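Local coordinates for phosphoribosylaminoimidazole carboxylase (Bombyx mori, PDB 4JA0), which probably catalyses two steps of purine biosynthesis, carboxylating aminoimidazole ribonucleotide and joining the product to aspartate to give SAICAR, at residues V165-M168 / R169-I173; K284-K287 / A288-L292; F122-T125 / P126-E130; I211-D214 / S215-L218; G222-R225 / L226-D229. All coordinates share one frame; numbering follows the deposited sequence.

Overall arrangement
Four of the five contacts lie in the SAICAR synthetase part of the chain. They come in the order 3, 1, 4, 5, and interaction 2 follows in the AIR carboxylase part. Interaction 3 on strand 123-132 touches interaction 1 on helix 162-183, with centres about 14 Å apart. Interactions 4 and 5 also touch, at about 12 Å between centres, where residues 226-229 return beside strand 216-220. Interactions 3 and 4 reach the same antiparallel sheet. Interaction 2, on helix 279-291 against the parallel sheet, stands about 27 Å from interaction 1 and about 40 Å from interaction 5, centre to centre. This spacing is consistent with a bifunctional chain whose two enzyme parts are built differently.

Interaction 1: V165-M168 / R169-I173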
# COMPACT_ATOMS: atom_id res chain seq x y z
N VAL A 165 38.88 -27.31 4.54
CA VAL A 165 39.02 -27.30 5.99
C VAL A 165 37.77 -26.74 6.68
O VAL A 165 37.36 -27.25 7.72
CB VAL A 165 40.29 -26.54 6.41
CG1 VAL A 165 40.27 -26.20 7.91
CG2 VAL A 165 41.53 -27.36 6.03
N ASP A 166 37.16 -25.71 6.08
CA ASP A 166 35.91 -25.16 6.62
C ASP A 166 34.86 -26.25 6.69
O ASP A 166 34.26 -26.47 7.74
CB ASP A 166 35.39 -23.98 5.78
CG ASP A 166 36.20 -22.68 6.00
OD1 ASP A 166 36.82 -22.52 7.08
OD2 ASP A 166 36.24 -21.83 5.06
N TYR A 167 34.68 -26.99 5.60
CA TYR A 167 33.70 -28.07 5.55
C TYR A 167 33.93 -29.14 6.64
O TYR A 167 32.97 -29.58 7.29
CB TYR A 167 33.71 -28.73 4.18
CG TYR A 167 32.81 -29.92 4.09
CD1 TYR A 167 31.46 -29.76 3.86
CD2 TYR A 167 33.30 -31.21 4.27
CE1 TYR A 167 30.62 -30.85 3.78
CE2 TYR A 167 32.46 -32.31 4.20
CZ TYR A 167 31.12 -32.12 3.95
OH TYR A 167 30.25 -33.20 3.87
N MET A 168 35.19 -29.55 6.82
CA MET A 168 35.54 -30.59 7.78
C MET A 168 35.41 -30.12 9.23
O MET A 168 35.08 -30.91 10.11
CB MET A 168 36.94 -31.14 7.49
CG MET A 168 36.98 -32.03 6.26
SD MET A 168 38.61 -32.74 5.88
CE MET A 168 39.48 -31.37 5.13
N ARG A 169 35.65 -28.84 9.48
CA ARG A 169 35.42 -28.32 10.81
C ARG A 169 33.96 -28.37 11.07
O ARG A 169 33.52 -28.88 12.09
CB ARG A 169 35.89 -26.89 10.97
CG ARG A 169 35.69 -26.31 12.37
CD ARG A 169 35.38 -24.82 12.35
NE ARG A 169 36.07 -24.14 11.24
CZ ARG A 169 35.47 -23.60 10.19
NH1 ARG A 169 34.15 -23.58 10.11
NH2 ARG A 169 36.18 -23.03 9.23
N LYS A 170 33.18 -27.87 10.12
CA LYS A 170 31.74 -27.82 10.31
C LYS A 170 31.15 -29.22 10.40
O LYS A 170 30.28 -29.47 11.24
CB LYS A 170 31.08 -27.00 9.20
CG LYS A 170 31.33 -25.47 9.29
CD LYS A 170 30.49 -24.74 8.28
CE LYS A 170 31.06 -24.94 6.90
NZ LYS A 170 30.14 -24.52 5.80
N ALA A 171 31.66 -30.14 9.60
CA ALA A 171 31.16 -31.51 9.62
C ALA A 171 31.48 -32.23 10.92
O ALA A 171 30.64 -32.94 11.46
CB ALA A 171 31.72 -32.30 8.45
N THR A 172 32.69 -32.02 11.42
CA THR A 172 33.12 -32.67 12.65
C THR A 172 32.25 -32.21 13.81
O THR A 172 31.77 -33.03 14.60
CB THR A 172 34.63 -32.40 12.94
OG1 THR A 172 35.42 -32.79 11.81
CG2 THR A 172 35.11 -33.14 14.18
N ILE A 173 32.03 -30.91 13.92
CA ILE A 173 31.19 -30.40 14.99
C ILE A 173 29.79 -30.98 14.87
O ILE A 173 29.19 -31.37 15.88
CB ILE A 173 31.10 -28.88 14.97
CG1 ILE A 173 32.50 -28.29 15.15
CG2 ILE A 173 30.17 -28.39 16.06
CD1 ILE A 173 32.54 -26.78 14.97
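Met-168 O takes two hydrogen bonds from Thr-172, one turn further along the helix. The hydroxyl OG1 of Thr-172 donates to Met-168 O at 2.6 Å. The backbone N of Thr-172 donates to the same oxygen at 2.9 Å. The two donors arrive from opposite faces of the carbonyl plane. OG1 of Thr-172 lies beside its own backbone N (chi1 -55°), and this swings the hydroxyl back to the preceding turn. A buried hydroxyl is thus satisfied by its own helix. Further backbone bonds run from Arg-169 N to Val-165 O, from Lys-170 N to Asp-166 O at 3.0 Å, and from Ala-171 N to Tyr-167 O. Asp-166 and Arg-169 lie side by side and point the same way, their flat groups turned 53° apart. Their opposite charges form a salt bridge, but OD1 and NH2 are modelled too close, so its detail is doubtful. Each charge has a second partner: Arg-414 for Asp-166 and Glu-145 for Arg-169. The chain of Lys-170 bends so that its CE comes back to 3.6 Å from Asp-166 O. The ring of Tyr-167 meets the methyl of Ala-171 obliquely, CE2 to CB 4.3 Å. Tyr-167 and Lys-170 also touch Leu-407 of helix 396-420. On another side, Met-168, Ala-171 and Thr-172 touch Phe-197 of strand 188-200. The arrangement is that of a regular alpha helix with a threonine hydroxyl bonded back to the carbonyl four residues earlier. Here the helix is packed between the SAICAR synthetase sheet and the C-terminal helix.

Interaction 2: K284-K287 / A288-L292; sequences KIAK and AAREL
Ala-286 O accepts the backbone N-H of Arg-290 at 2.9 Å, in a nearly straight bond of 163°. The stem of Arg-290 then lies close to the same oxygen, with its CB and CG each 3.4 Å from Ala-286 O. CG of Arg-290 lies beside the backbone N (chi1 -75°), and beyond it the chain runs extended back along the helix. This carries the guanidinium over the methyl of Ala-286, which meets one face of it, CB to NH1 3.6 Å. The far end of Arg-290 is held by a hydrogen bond from NH2 to Val-296 O, at the start of the next strand. The helix is the middle element of a beta-alpha-beta crossover. It links the neighbouring parallel strands 267-273 and 296-300 of the AIR carboxylase part, and Arg-290 ties its last turn to the second of them. Its buried face carries Ile-285 and Ala-289. Ile-285 packs on Ile-327 and Val-329 of strand 323-329, and Ala-289 on Val-296. Their backbones are joined by a bond from Ala-289 N to Ile-285 O at 3.0 Å. The bond from Ala-288 N to Lys-284 O is weak. The solvent side holds Lys-287 and Glu-291, whose chains slant across each other. Lys-287 bends at chi2 and again at its last torsion, and this leaves CE nearer than NZ to the carboxylate. The salt bridge from NZ to Glu-291 OE2 is therefore long, at 3.9 Å. In the backbone of the same pair, Glu-291 N donates to Lys-287 O at 3.2 Å.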
# COMPACT_ATOMS: atom_id res chain seq x y z
N LYS A 284 4.21 -29.52 -2.66
CA LYS A 284 5.52 -28.93 -2.42
C LYS A 284 5.88 -28.91 -0.94
O LYS A 284 7.07 -29.04 -0.59
CB LYS A 284 5.61 -27.49 -2.96
CG LYS A 284 5.80 -27.39 -4.45
CD LYS A 284 6.05 -25.93 -4.83
CE LYS A 284 6.22 -25.77 -6.33
NZ LYS A 284 6.82 -24.44 -6.70
N ILE A 285 4.89 -28.71 -0.08
CA ILE A 285 5.11 -28.79 1.35
C ILE A 285 5.40 -30.22 1.70
O ILE A 285 6.38 -30.52 2.37
CB ILE A 285 3.90 -28.34 2.17
CG1 ILE A 285 3.53 -26.89 1.82
CG2 ILE A 285 4.19 -28.47 3.67
CD1 ILE A 285 2.35 -26.36 2.56
N ALA A 286 4.55 -31.11 1.20
CA ALA A 286 4.68 -32.52 1.52
C ALA A 286 6.06 -33.05 1.14
O ALA A 286 6.74 -33.72 1.95
CB ALA A 286 3.58 -33.34 0.82
N LYS A 287 6.49 -32.71 -0.08
CA LYS A 287 7.73 -33.23 -0.63
C LYS A 287 8.85 -32.82 0.28
O LYS A 287 9.68 -33.64 0.63
CB LYS A 287 7.95 -32.67 -2.03
CG LYS A 287 9.21 -33.08 -2.73
CD LYS A 287 9.30 -34.56 -2.89
CE LYS A 287 10.56 -34.85 -3.63
NZ LYS A 287 10.60 -33.95 -4.82
N ALA A 288 8.84 -31.56 0.69
CA ALA A 288 9.89 -31.04 1.54
C ALA A 288 9.95 -31.73 2.91
O ALA A 288 11.02 -32.02 3.43
CB ALA A 288 9.72 -29.55 1.71
N ALA A 289 8.78 -31.96 3.50
CA ALA A 289 8.70 -32.49 4.84
C ALA A 289 9.08 -33.95 4.86
O ALA A 289 9.75 -34.43 5.79
CB ALA A 289 7.31 -32.31 5.39
N ARG A 290 8.67 -34.67 3.82
CA ARG A 290 8.98 -36.09 3.73
C ARG A 290 10.48 -36.34 3.59
O ARG A 290 11.00 -37.29 4.15
CB ARG A 290 8.19 -36.74 2.59
CG ARG A 290 6.73 -36.94 2.97
CD ARG A 290 5.82 -37.25 1.81
NE ARG A 290 4.45 -37.43 2.30
CZ ARG A 290 3.36 -37.25 1.56
NH1 ARG A 290 3.48 -36.88 0.28
NH2 ARG A 290 2.15 -37.43 2.08
N GLU A 291 11.15 -35.44 2.87
CA GLU A 291 12.61 -35.49 2.74
C GLU A 291 13.32 -35.12 4.05
O GLU A 291 14.47 -35.53 4.28
CB GLU A 291 13.06 -34.58 1.61
CG GLU A 291 12.80 -35.18 0.24
CD GLU A 291 13.13 -34.22 -0.89
OE1 GLU A 291 13.32 -33.01 -0.64
OE2 GLU A 291 13.23 -34.71 -2.04
N LEU A 292 12.65 -34.36 4.90
CA LEU A 292 13.19 -34.10 6.23
C LEU A 292 12.81 -35.24 7.16
O LEU A 292 13.21 -35.25 8.32
CB LEU A 292 12.66 -32.78 6.78
CG LEU A 292 13.22 -31.55 6.07
CD1 LEU A 292 12.34 -30.35 6.35
CD2 LEU A 292 14.64 -31.31 6.55

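Interaction 3: F122-T125 / P126-E130; sequences FRFT and PPKQE
Pro-126 follows Thr-125 through a cis peptide bond, and here the chain turns a corner. The methyl CG2 of Thr-125 lies 3.5 Å from Pro-126 N. The turn brings Phe-124 and Pro-127 close, with their CA atoms 4.9 Å apart, and its shape fits a type VIb turn. Pro-127 has no N-H to give. Its CA instead makes a CA-H...O contact of 3.5 Å with Phe-124 O. The ring of Pro-127 packs on Thr-103 and on Ile-173 of helix 162-183. Lys-128 makes the main side-chain contact. Its CB sits over one face of the Phe-124 ring, 3.9 Å from the centroid and 20° off the normal, a CH-pi contact. A bend at chi2 (87°) keeps the chain near the ring, and CD of Lys-128 is 4.0 Å from Phe-124 CE2. Phe-122 O lies over the opposite face. Phe-111 meets the Phe-124 ring edge-to-face. A serine in place of Phe-124 would probably leave the stem of Lys-128 without the face it rests on and open a gap beside Phe-111. NZ of Lys-128 leads on to a salt bridge with Glu-146 of a neighbouring subunit. Further along the strand, Glu-130 pairs with Arg-104. Backbone bonds from Lys-128 to Arg-104 and from Glu-130 to Val-102 place this stretch in the antiparallel sheet beside strand 100-104. Lys-128 thus works in two ways: its apolar stem is steadied on an aromatic face, while its charge is carried to the subunit interface.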
# COMPACT_ATOMS: atom_id res chain seq x y z
N PHE A 122 35.00 -27.95 32.23
CA PHE A 122 34.74 -26.65 31.59
C PHE A 122 34.07 -26.85 30.25
O PHE A 122 34.62 -27.53 29.38
CB PHE A 122 36.03 -25.87 31.40
CG PHE A 122 35.84 -24.57 30.66
CD1 PHE A 122 35.67 -23.37 31.36
CD2 PHE A 122 35.85 -24.53 29.28
CE1 PHE A 122 35.51 -22.16 30.68
CE2 PHE A 122 35.68 -23.32 28.60
CZ PHE A 122 35.52 -22.14 29.30
N ARG A 123 32.91 -26.20 30.08
CA ARG A 123 32.04 -26.50 28.94
C ARG A 123 32.33 -25.64 27.70
O ARG A 123 32.48 -24.42 27.77
CB ARG A 123 30.57 -26.39 29.35
CG ARG A 123 30.18 -27.41 30.42
CD ARG A 123 28.69 -27.54 30.58
NE ARG A 123 28.11 -28.29 29.47
CZ ARG A 123 28.04 -29.62 29.41
NH1 ARG A 123 28.49 -30.36 30.42
NH2 ARG A 123 27.50 -30.21 28.36
N PHE A 124 32.40 -26.31 26.56
CA PHE A 124 32.74 -25.65 25.32
C PHE A 124 31.49 -25.37 24.52
O PHE A 124 30.84 -26.27 23.98
CB PHE A 124 33.70 -26.49 24.50
CG PHE A 124 35.04 -26.61 25.13
CD1 PHE A 124 35.58 -27.86 25.39
CD2 PHE A 124 35.76 -25.47 25.44
CE1 PHE A 124 36.84 -27.96 25.96
CE2 PHE A 124 37.02 -25.57 26.02
CZ PHE A 124 37.56 -26.82 26.28
N THR A 125 31.18 -24.10 24.42
CA THR A 125 30.00 -23.69 23.72
C THR A 125 30.34 -22.61 22.69
O THR A 125 30.61 -21.47 23.07
CB THR A 125 28.95 -23.16 24.69
OG1 THR A 125 28.47 -24.20 25.55
CG2 THR A 125 27.87 -22.72 23.91
N PRO A 126 30.34 -22.96 21.40
CA PRO A 126 30.01 -24.24 20.78
C PRO A 126 31.13 -25.25 21.03
O PRO A 126 32.15 -24.89 21.63
CB PRO A 126 29.91 -23.87 19.29
CG PRO A 126 30.80 -22.79 19.12
CD PRO A 126 30.74 -21.97 20.38
N PRO A 127 30.93 -26.52 20.62
CA PRO A 127 31.98 -27.50 20.90
C PRO A 127 33.31 -27.07 20.32
O PRO A 127 33.36 -26.58 19.17
CB PRO A 127 31.48 -28.76 20.19
CG PRO A 127 30.02 -28.59 20.10
CD PRO A 127 29.80 -27.13 19.89
N LYS A 128 34.36 -27.25 21.11
CA LYS A 128 35.73 -27.00 20.70
C LYS A 128 36.09 -28.00 19.62
O LYS A 128 35.77 -29.19 19.75
CB LYS A 128 36.66 -27.20 21.89
CG LYS A 128 38.06 -26.62 21.75
CD LYS A 128 38.10 -25.18 22.18
CE LYS A 128 39.49 -24.61 21.99
NZ LYS A 128 39.51 -23.20 22.46
N GLN A 129 36.75 -27.54 18.57
CA GLN A 129 37.18 -28.46 17.54
C GLN A 129 38.65 -28.23 17.18
O GLN A 129 39.05 -27.11 16.86
CB GLN A 129 36.19 -28.44 16.34
CG GLN A 129 36.73 -28.27 14.94
CD GLN A 129 37.64 -29.39 14.45
OE1 GLN A 129 37.97 -30.32 15.18
NE2 GLN A 129 38.06 -29.27 13.21
N GLU A 130 39.45 -29.29 17.31
CA GLU A 130 40.90 -29.23 17.13
C GLU A 130 41.40 -30.25 16.11
O GLU A 130 40.76 -31.25 15.83
CB GLU A 130 41.62 -29.46 18.46
CG GLU A 130 41.21 -28.43 19.48
CD GLU A 130 41.77 -28.67 20.86
OE1 GLU A 130 41.81 -29.84 21.30
OE2 GLU A 130 42.16 -27.66 21.49

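Interaction 4: I211-D214 / S215-L218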
# COMPACT_ATOMS: atom_id res chain seq x y z
N ILE A 211 34.27 -45.17 13.83
CA ILE A 211 33.90 -44.54 15.07
C ILE A 211 33.41 -45.64 16.00
O ILE A 211 32.33 -46.19 15.79
CB ILE A 211 32.83 -43.43 14.87
CG1 ILE A 211 33.22 -42.50 13.71
CG2 ILE A 211 32.63 -42.62 16.14
CD1 ILE A 211 32.19 -41.43 13.40
N ASP A 212 34.22 -45.99 17.00
CA ASP A 212 33.83 -46.99 17.99
C ASP A 212 34.16 -46.48 19.40
O ASP A 212 34.30 -45.28 19.60
CB ASP A 212 34.49 -48.35 17.72
CG ASP A 212 36.01 -48.29 17.69
OD1 ASP A 212 36.58 -47.42 18.37
OD2 ASP A 212 36.66 -49.16 17.03
N SER A 213 34.28 -47.39 20.37
CA SER A 213 34.61 -46.97 21.74
C SER A 213 36.05 -46.54 21.89
O SER A 213 36.45 -46.08 22.96
CB SER A 213 34.29 -48.03 22.78
OG SER A 213 32.89 -48.18 22.94
N ASP A 214 36.84 -46.67 20.83
CA ASP A 214 38.20 -46.14 20.84
C ASP A 214 38.21 -44.69 20.35
O ASP A 214 39.14 -43.95 20.61
CB ASP A 214 39.11 -47.01 19.96
CG ASP A 214 39.26 -48.44 20.49
OD1 ASP A 214 39.21 -48.63 21.72
OD2 ASP A 214 39.40 -49.37 19.66
N SER A 215 37.13 -44.28 19.70
CA SER A 215 37.05 -42.98 19.06
C SER A 215 36.52 -41.89 19.99
O SER A 215 36.69 -40.70 19.71
CB SER A 215 36.12 -43.05 17.84
OG SER A 215 36.39 -44.19 17.04
N TRP A 216 35.91 -42.28 21.09
CA TRP A 216 35.22 -41.30 21.92
C TRP A 216 35.41 -41.43 23.42
O TRP A 216 36.07 -42.33 23.92
CB TRP A 216 33.73 -41.26 21.57
CG TRP A 216 32.96 -42.54 21.82
CD1 TRP A 216 33.13 -43.42 22.85
CD2 TRP A 216 31.88 -43.06 21.03
NE1 TRP A 216 32.23 -44.45 22.75
CE2 TRP A 216 31.46 -44.26 21.64
CE3 TRP A 216 31.22 -42.62 19.87
CZ2 TRP A 216 30.41 -45.04 21.13
CZ3 TRP A 216 30.18 -43.39 19.37
CH2 TRP A 216 29.79 -44.58 19.99
N ARG A 217 34.79 -40.50 24.13
CA ARG A 217 34.82 -40.50 25.58
C ARG A 217 33.37 -40.43 26.07
O ARG A 217 32.66 -39.46 25.81
CB ARG A 217 35.65 -39.31 26.06
CG ARG A 217 36.08 -39.36 27.50
CD ARG A 217 37.22 -38.39 27.71
NE ARG A 217 38.53 -38.99 27.45
CZ ARG A 217 39.59 -38.32 26.99
NH1 ARG A 217 39.52 -37.03 26.71
NH2 ARG A 217 40.74 -38.97 26.80
N LEU A 218 32.91 -41.48 26.74
CA LEU A 218 31.50 -41.59 27.10
C LEU A 218 31.27 -41.60 28.59
O LEU A 218 31.80 -42.45 29.29
CB LEU A 218 30.92 -42.89 26.53
CG LEU A 218 29.84 -42.77 25.47
CD1 LEU A 218 29.28 -44.13 25.11
CD2 LEU A 218 28.74 -41.89 26.01
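Ile-211 to Asp-214 fold back against Ser-215 and Trp-216 in a buried turn that leads into strand 216-220. Ser-215 N donates to Asp-212 O at 3.0 Å, closing a beta turn of about type I shape. The donor stands well above the carbonyl plane. Ser-215 OG accepts from Asp-212 N at 2.8 Å (158°) and is also bonded to Val-210 O. Inside the turn, Asp-212 OD1 accepts from Asp-214 N at 2.6 Å, an Asx turn. The indole of Trp-216 lies beneath the same loop. Its chi1 of 63° puts CG between the backbone N and the carbonyl carbon, and the ring is folded back under the turn. Asp-212 O then stands 3.5 Å above the ring plane, over its centre. Leu-218 CG lies on the opposite face. Ile-211 crosses the indole at about a right angle, with CG2 4.0 Å from CE3. Helices 57-74 and 241-257 add Val-67 and Val-254 to the packing around Trp-216, and Trp-183 meets it edge-to-face. Bonds within the turn thus satisfy the backbone N of Asp-212, Asp-214 and Ser-215, while Asn-64 and Lys-230 bond it from outside. This probably helps the buried loop pack against the indole.

Interaction 5: G222-R225 / L226-D229; sequences GDKR and LMVD
Asp-223 and Leu-226 meet at the surface, where the carboxylate side chain slants across the leucine. CB of Asp-223 lies 3.9 Å from Leu-226 CD1. CG comes next and faces Leu-226 CG. At the tip the two oxygens part. OD2 of Asp-223 rests against Leu-226 CG at 3.6 Å, and its ion pair with Arg-225 NH1 is long. OD1 of Asp-223 takes a weak hydrogen bond from Arg-225 N at 3.3 Å. It also lies over one face of the Arg-225 guanidinium. CG of Asp-223 is anti to the backbone N (chi1 -170°), which turns the carboxylate toward these partners. Were Asp-223 an alanine, Arg-225 N would probably lose this weak acceptor and the guanidinium its nearby charge. The backbone makes a short 3-10 turn: Leu-226 N donates to Asp-223 O at 2.9 Å, and Met-227 N to Lys-224 O at 3.0 Å. Lys-224 and Met-227 lie side by side, with Lys-224 CG 3.6 Å from Met-227 CE. NZ of Lys-224 goes on to a salt bridge with Glu-120, and both side chains touch Trp-219. The turn links strand 216-220 to helix 231-235, before which Asp-229 weakly caps Gln-231 N. The polar contacts of the Asp-223 carboxylate with Arg-225 are weak or long, so the two backbone bonds probably contribute more to the shape of this turn.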
# COMPACT_ATOMS: atom_id res chain seq x y z
N GLY A 222 26.61 -38.41 32.97
CA GLY A 222 27.56 -37.32 32.99
C GLY A 222 28.58 -37.52 34.10
O GLY A 222 29.28 -36.58 34.49
N ASP A 223 28.66 -38.75 34.60
CA ASP A 223 29.56 -39.10 35.68
C ASP A 223 30.83 -39.69 35.10
O ASP A 223 30.82 -40.81 34.58
CB ASP A 223 28.89 -40.09 36.65
CG ASP A 223 29.68 -40.29 37.93
OD1 ASP A 223 30.66 -39.54 38.18
OD2 ASP A 223 29.33 -41.22 38.69
N LYS A 224 31.91 -38.92 35.21
CA LYS A 224 33.23 -39.30 34.68
C LYS A 224 33.65 -40.63 35.25
O LYS A 224 34.25 -41.48 34.56
CB LYS A 224 34.26 -38.22 35.04
CG LYS A 224 35.66 -38.53 34.57
CD LYS A 224 36.70 -37.58 35.14
CE LYS A 224 38.10 -38.06 34.78
NZ LYS A 224 39.15 -37.31 35.53
N ARG A 225 33.25 -40.83 36.51
CA ARG A 225 33.56 -42.00 37.32
C ARG A 225 32.94 -43.28 36.74
O ARG A 225 33.37 -44.39 37.06
CB ARG A 225 33.07 -41.73 38.74
CG ARG A 225 33.53 -42.69 39.77
CD ARG A 225 32.92 -42.35 41.12
NE ARG A 225 33.06 -40.93 41.46
CZ ARG A 225 32.05 -40.15 41.85
NH1 ARG A 225 30.82 -40.64 41.94
NH2 ARG A 225 32.28 -38.88 42.15
N LEU A 226 31.91 -43.13 35.90
CA LEU A 226 31.27 -44.27 35.25
C LEU A 226 31.70 -44.46 33.79
O LEU A 226 31.05 -45.22 33.06
CB LEU A 226 29.74 -44.13 35.31
CG LEU A 226 29.12 -44.16 36.71
CD1 LEU A 226 27.64 -43.80 36.69
CD2 LEU A 226 29.33 -45.52 37.32
N MET A 227 32.78 -43.78 33.38
CA MET A 227 33.26 -43.82 31.98
C MET A 227 33.31 -45.23 31.38
O MET A 227 33.63 -46.20 32.06
CB MET A 227 34.63 -43.14 31.85
CG MET A 227 35.76 -43.74 32.67
SD MET A 227 37.39 -42.94 32.41
CE MET A 227 36.98 -41.19 32.48
N VAL A 228 32.98 -45.34 30.10
CA VAL A 228 32.82 -46.64 29.46
C VAL A 228 33.69 -46.74 28.22
O VAL A 228 33.62 -47.72 27.46
CB VAL A 228 31.34 -46.90 29.06
CG1 VAL A 228 31.05 -48.38 28.98
CG2 VAL A 228 30.42 -46.29 30.06
N ASP A 229 34.49 -45.71 27.99
CA ASP A 229 35.32 -45.65 26.79
C ASP A 229 36.72 -46.22 27.02
O ASP A 229 37.02 -46.78 28.08
CB ASP A 229 35.44 -44.21 26.31
CG ASP A 229 35.91 -43.28 27.40
OD1 ASP A 229 35.26 -43.24 28.47
OD2 ASP A 229 36.95 -42.61 27.20